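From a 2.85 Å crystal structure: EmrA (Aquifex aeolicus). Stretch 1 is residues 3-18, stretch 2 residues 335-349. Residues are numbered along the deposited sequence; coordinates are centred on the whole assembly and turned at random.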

# COMPACT_ATOMS: atom_id res chain seq x y z
N HIS A 3 2.57 -51.33 52.65
CA HIS A 3 1.97 -50.28 53.46
C HIS A 3 0.45 -50.27 53.29
O HIS A 3 -0.29 -50.23 54.28
CB HIS A 3 2.55 -48.92 53.09
CG HIS A 3 2.45 -47.91 54.20
ND1 HIS A 3 3.35 -46.86 54.32
CD2 HIS A 3 1.57 -47.78 55.21
CE1 HIS A 3 3.02 -46.13 55.38
NE2 HIS A 3 1.94 -46.67 55.93
N ARG A 4 -0.00 -50.31 52.04
CA ARG A 4 -1.42 -50.39 51.71
C ARG A 4 -1.62 -51.18 50.43
O ARG A 4 -1.03 -50.87 49.40
CB ARG A 4 -2.03 -48.99 51.56
CG ARG A 4 -2.58 -48.41 52.85
CD ARG A 4 -3.31 -47.09 52.61
NE ARG A 4 -2.50 -45.94 53.03
CZ ARG A 4 -2.58 -45.37 54.23
NH1 ARG A 4 -3.43 -45.84 55.14
NH2 ARG A 4 -1.80 -44.33 54.52
N ILE A 5 -2.44 -52.22 50.47
CA ILE A 5 -2.67 -53.03 49.28
C ILE A 5 -3.77 -52.42 48.42
O ILE A 5 -4.13 -52.97 47.38
CB ILE A 5 -3.04 -54.50 49.61
CG1 ILE A 5 -3.92 -54.57 50.87
CG2 ILE A 5 -1.78 -55.34 49.76
CD1 ILE A 5 -5.33 -54.04 50.67
N GLU A 6 -4.32 -51.30 48.87
CA GLU A 6 -5.25 -50.53 48.06
C GLU A 6 -4.46 -49.66 47.09
O GLU A 6 -4.99 -49.24 46.07
CB GLU A 6 -6.18 -49.66 48.93
CG GLU A 6 -7.15 -50.40 49.84
CD GLU A 6 -6.65 -50.54 51.28
OE1 GLU A 6 -5.43 -50.39 51.52
OE2 GLU A 6 -7.49 -50.81 52.17
N TYR A 7 -3.21 -49.37 47.43
CA TYR A 7 -2.42 -48.42 46.65
C TYR A 7 -1.03 -48.91 46.23
O TYR A 7 -0.20 -49.28 47.07
CB TYR A 7 -2.26 -47.11 47.43
CG TYR A 7 -3.52 -46.29 47.49
CD1 TYR A 7 -3.87 -45.45 46.44
CD2 TYR A 7 -4.37 -46.37 48.58
CE1 TYR A 7 -5.03 -44.70 46.48
CE2 TYR A 7 -5.53 -45.62 48.63
CZ TYR A 7 -5.85 -44.79 47.58
OH TYR A 7 -7.00 -44.05 47.61
N ALA A 8 -0.80 -48.88 44.92
CA ALA A 8 0.56 -49.01 44.40
C ALA A 8 1.25 -47.69 44.63
O ALA A 8 0.77 -46.65 44.20
CB ALA A 8 0.56 -49.37 42.94
N ILE A 9 2.35 -47.73 45.38
CA ILE A 9 3.12 -46.54 45.66
C ILE A 9 4.47 -46.65 44.95
O ILE A 9 5.06 -47.73 44.91
CB ILE A 9 3.32 -46.35 47.17
CG1 ILE A 9 4.01 -45.02 47.46
CG2 ILE A 9 4.19 -47.46 47.72
CD1 ILE A 9 3.96 -44.63 48.92
N THR A 10 4.96 -45.56 44.39
CA THR A 10 6.28 -45.53 43.78
C THR A 10 6.91 -44.14 43.85
O THR A 10 6.20 -43.14 43.95
CB THR A 10 6.25 -45.97 42.30
OG1 THR A 10 7.48 -45.60 41.68
CG2 THR A 10 5.12 -45.30 41.57
N ASN A 11 8.23 -44.09 43.81
CA ASN A 11 8.95 -42.82 43.84
C ASN A 11 9.66 -42.54 42.50
O ASN A 11 10.40 -41.57 42.35
CB ASN A 11 9.93 -42.79 45.01
CG ASN A 11 10.94 -43.92 44.96
OD1 ASN A 11 10.74 -44.93 44.26
ND2 ASN A 11 12.04 -43.76 45.70
N ALA A 12 9.38 -43.40 41.53
CA ALA A 12 9.91 -43.24 40.18
C ALA A 12 8.92 -42.43 39.35
O ALA A 12 8.19 -42.98 38.51
CB ALA A 12 10.18 -44.61 39.54
N VAL A 13 8.89 -41.12 39.60
CA VAL A 13 7.91 -40.27 38.92
C VAL A 13 8.58 -39.11 38.17
O VAL A 13 9.42 -38.38 38.71
CB VAL A 13 6.83 -39.71 39.93
CG1 VAL A 13 7.01 -40.29 41.33
CG2 VAL A 13 6.86 -38.20 39.98
N PHE A 14 8.20 -38.95 36.91
CA PHE A 14 8.75 -37.86 36.10
C PHE A 14 7.63 -37.04 35.52
O PHE A 14 6.76 -37.59 34.84
CB PHE A 14 9.63 -38.39 34.97
CG PHE A 14 10.64 -39.38 35.45
CD1 PHE A 14 10.29 -40.72 35.62
CD2 PHE A 14 11.93 -38.97 35.77
CE1 PHE A 14 11.21 -41.62 36.09
CE2 PHE A 14 12.84 -39.87 36.22
CZ PHE A 14 12.49 -41.20 36.39
N VAL A 15 7.65 -35.74 35.80
CA VAL A 15 6.74 -34.83 35.12
C VAL A 15 7.23 -34.64 33.67
O VAL A 15 8.38 -34.22 33.41
CB VAL A 15 6.63 -33.48 35.87
CG1 VAL A 15 5.77 -32.51 35.13
CG2 VAL A 15 6.05 -33.70 37.26
N LYS A 16 6.36 -34.96 32.72
CA LYS A 16 6.72 -34.85 31.31
C LYS A 16 5.74 -33.99 30.53
O LYS A 16 4.65 -33.68 31.01
CB LYS A 16 6.81 -36.25 30.68
CG LYS A 16 7.79 -37.17 31.39
CD LYS A 16 8.33 -38.25 30.46
CE LYS A 16 9.23 -37.65 29.38
NZ LYS A 16 9.80 -38.69 28.49
N ALA A 17 6.14 -33.61 29.32
CA ALA A 17 5.31 -32.76 28.47
C ALA A 17 5.15 -33.36 27.08
O ALA A 17 6.14 -33.57 26.36
CB ALA A 17 5.91 -31.36 28.38
N ASP A 18 3.91 -33.65 26.70
CA ASP A 18 3.62 -34.20 25.38
C ASP A 18 3.91 -33.20 24.27
O ASP A 18 4.78 -33.43 23.43
CB ASP A 18 2.16 -34.67 25.30
CG ASP A 18 2.01 -36.15 25.56
OD1 ASP A 18 2.96 -36.91 25.27
OD2 ASP A 18 0.93 -36.56 26.05
N LEU A 335 2.08 -24.55 37.69
CA LEU A 335 3.17 -24.76 38.64
C LEU A 335 4.15 -25.88 38.25
O LEU A 335 5.20 -25.99 38.86
CB LEU A 335 2.62 -25.10 40.01
CG LEU A 335 1.94 -24.02 40.85
CD1 LEU A 335 1.41 -24.70 42.07
CD2 LEU A 335 2.93 -22.96 41.23
N LEU A 336 3.78 -26.71 37.27
CA LEU A 336 4.60 -27.85 36.90
C LEU A 336 5.79 -27.50 35.97
O LEU A 336 5.68 -26.63 35.11
CB LEU A 336 3.73 -28.91 36.23
CG LEU A 336 2.47 -29.34 36.99
CD1 LEU A 336 1.57 -30.07 36.04
CD2 LEU A 336 2.80 -30.26 38.14
N ARG A 337 6.91 -28.19 36.17
CA ARG A 337 8.12 -28.10 35.34
C ARG A 337 8.53 -29.51 34.84
O ARG A 337 8.44 -30.48 35.59
CB ARG A 337 9.29 -27.49 36.13
CG ARG A 337 9.38 -25.95 36.24
CD ARG A 337 8.02 -25.33 36.27
NE ARG A 337 8.08 -23.90 36.60
CZ ARG A 337 7.01 -23.11 36.63
NH1 ARG A 337 5.81 -23.60 36.36
NH2 ARG A 337 7.14 -21.83 36.94
N VAL A 338 8.97 -29.64 33.59
CA VAL A 338 9.45 -30.95 33.12
C VAL A 338 10.59 -31.45 33.99
O VAL A 338 11.52 -30.70 34.27
CB VAL A 338 9.96 -30.91 31.65
CG1 VAL A 338 10.76 -32.15 31.36
CG2 VAL A 338 8.82 -30.79 30.66
N GLY A 339 10.52 -32.70 34.44
CA GLY A 339 11.62 -33.26 35.20
C GLY A 339 11.39 -33.41 36.69
O GLY A 339 12.18 -34.04 37.41
N MET A 340 10.30 -32.81 37.18
CA MET A 340 9.99 -32.86 38.60
C MET A 340 9.70 -34.29 39.05
O MET A 340 9.04 -35.06 38.34
CB MET A 340 8.80 -31.96 38.91
CG MET A 340 9.16 -30.50 39.13
SD MET A 340 7.74 -29.49 39.58
CE MET A 340 6.44 -30.31 38.68
N GLY A 341 10.19 -34.64 40.23
CA GLY A 341 9.93 -35.93 40.83
C GLY A 341 9.11 -35.83 42.10
O GLY A 341 8.63 -34.76 42.49
N GLY A 342 8.95 -36.96 42.77
CA GLY A 342 8.13 -37.03 43.96
C GLY A 342 7.64 -38.44 44.20
O GLY A 342 8.37 -39.39 43.97
N GLU A 343 6.40 -38.57 44.63
CA GLU A 343 5.86 -39.85 45.07
C GLU A 343 4.49 -39.99 44.50
O GLU A 343 3.77 -38.98 44.39
CB GLU A 343 5.84 -39.91 46.59
CG GLU A 343 5.60 -41.28 47.17
CD GLU A 343 5.93 -41.33 48.65
OE1 GLU A 343 7.12 -41.56 48.98
OE2 GLU A 343 5.01 -41.13 49.49
N VAL A 344 4.10 -41.21 44.13
CA VAL A 344 2.81 -41.41 43.48
C VAL A 344 2.10 -42.64 44.00
O VAL A 344 2.72 -43.67 44.20
CB VAL A 344 2.95 -41.53 41.96
CG1 VAL A 344 1.70 -42.15 41.34
CG2 VAL A 344 3.17 -40.18 41.37
N GLU A 345 0.80 -42.51 44.23
CA GLU A 345 -0.01 -43.63 44.70
C GLU A 345 -1.11 -43.91 43.71
O GLU A 345 -1.90 -43.02 43.38
CB GLU A 345 -0.60 -43.33 46.08
CG GLU A 345 0.47 -43.19 47.18
CD GLU A 345 -0.12 -43.07 48.58
OE1 GLU A 345 -1.35 -43.15 48.70
OE2 GLU A 345 0.66 -42.89 49.55
N ILE A 346 -1.17 -45.14 43.21
CA ILE A 346 -2.26 -45.49 42.29
C ILE A 346 -3.22 -46.48 42.93
O ILE A 346 -2.82 -47.39 43.65
CB ILE A 346 -1.73 -46.07 40.98
CG1 ILE A 346 -0.56 -45.24 40.45
CG2 ILE A 346 -2.82 -46.09 39.94
CD1 ILE A 346 -0.01 -45.75 39.13
N ARG A 347 -4.48 -46.31 42.63
CA ARG A 347 -5.52 -47.13 43.19
C ARG A 347 -5.70 -48.45 42.48
O ARG A 347 -6.01 -48.52 41.32
CB ARG A 347 -6.81 -46.34 43.20
CG ARG A 347 -8.00 -47.09 43.73
CD ARG A 347 -7.78 -47.61 45.13
NE ARG A 347 -8.85 -47.19 46.01
CZ ARG A 347 -9.55 -47.99 46.78
NH1 ARG A 347 -9.31 -49.28 46.79
NH2 ARG A 347 -10.50 -47.49 47.54
N ARG A 348 -5.52 -49.54 43.23
CA ARG A 348 -5.79 -50.88 42.71
C ARG A 348 -7.29 -51.18 42.68
O ARG A 348 -8.09 -50.45 43.26
CB ARG A 348 -5.06 -51.92 43.55
CG ARG A 348 -3.56 -51.88 43.41
CD ARG A 348 -2.96 -53.12 44.03
NE ARG A 348 -1.52 -53.19 43.85
CZ ARG A 348 -0.63 -52.84 44.78
NH1 ARG A 348 -1.06 -52.38 45.95
NH2 ARG A 348 0.67 -52.94 44.54
N THR A 349 -7.67 -52.25 42.00
CA THR A 349 -9.08 -52.65 41.95
C THR A 349 -9.25 -54.15 42.20
O THR A 349 -10.33 -54.60 42.59
CB THR A 349 -9.71 -52.29 40.60
OG1 THR A 349 -9.40 -50.93 40.28
CG2 THR A 349 -11.22 -52.46 40.67

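The pairing of these two segments, whose touching residues are at least 321 apart in sequence, is interrupted midway: ladder hydrogen bonds stop after Thr 10 and Val 344 and resume at Val 15. Across the gap, acceptors face each other without bonding, Asn 11 O lying 3.4 Å from Gly 342 O and Val 13 O 3.4 Å from Met 340 O.

Before the break, strands 7-10 and 342-347 run antiparallel, at 160°. Ala 8 and Ile 346 exchange two bonds, Ala 8 N to Ile 346 O at 2.8 Å and Ile 346 N to Ala 8 O at 2.7 Å; Thr 10 and Val 344 do likewise, with both N-to-O distances 2.9 Å. Arg 348 N extends the ladder to Glu 6 O (2.9 Å, 167°).

Beyond it, Val 15 N donates to Met 340 O (3.0 Å) and Gly 339 N to Val 15 O (2.8 Å). The stretch 2 segment here is a type II turn, Arg 337 to Met 340, which both accepts (Met 340 O) and donates (Gly 339 N). At Gly 339, phi of 105° would jam a CB against the preceding carbonyl, so glycine fits; the same holds for Gly 342, whose phi is 156°.

Side chains of Ala 8, Thr 10, Val 344 and Ile 346 share one sheet face and are buried. Val 13 joins this apolar layer, its CG1 3.8 Å from Val 344 CG2. Val 15, with 111 Å² covered, places CG2 3.6 Å from Met 340 CB and CG1 4.3 Å from Leu 336 CB.

The other face, bearing Tyr 7, Ile 9, Glu 345 and Arg 347, is less enclosed. Arg 347 CD and Glu 345 OE1 lie over opposite faces of the Tyr 7 ring. Arg 348 points toward stretch 1, its long side chain bringing NH1 to Ile 5 O in a weak hydrogen bond (3.4 Å). Altogether the contact buries 1169 Å², both sides summed.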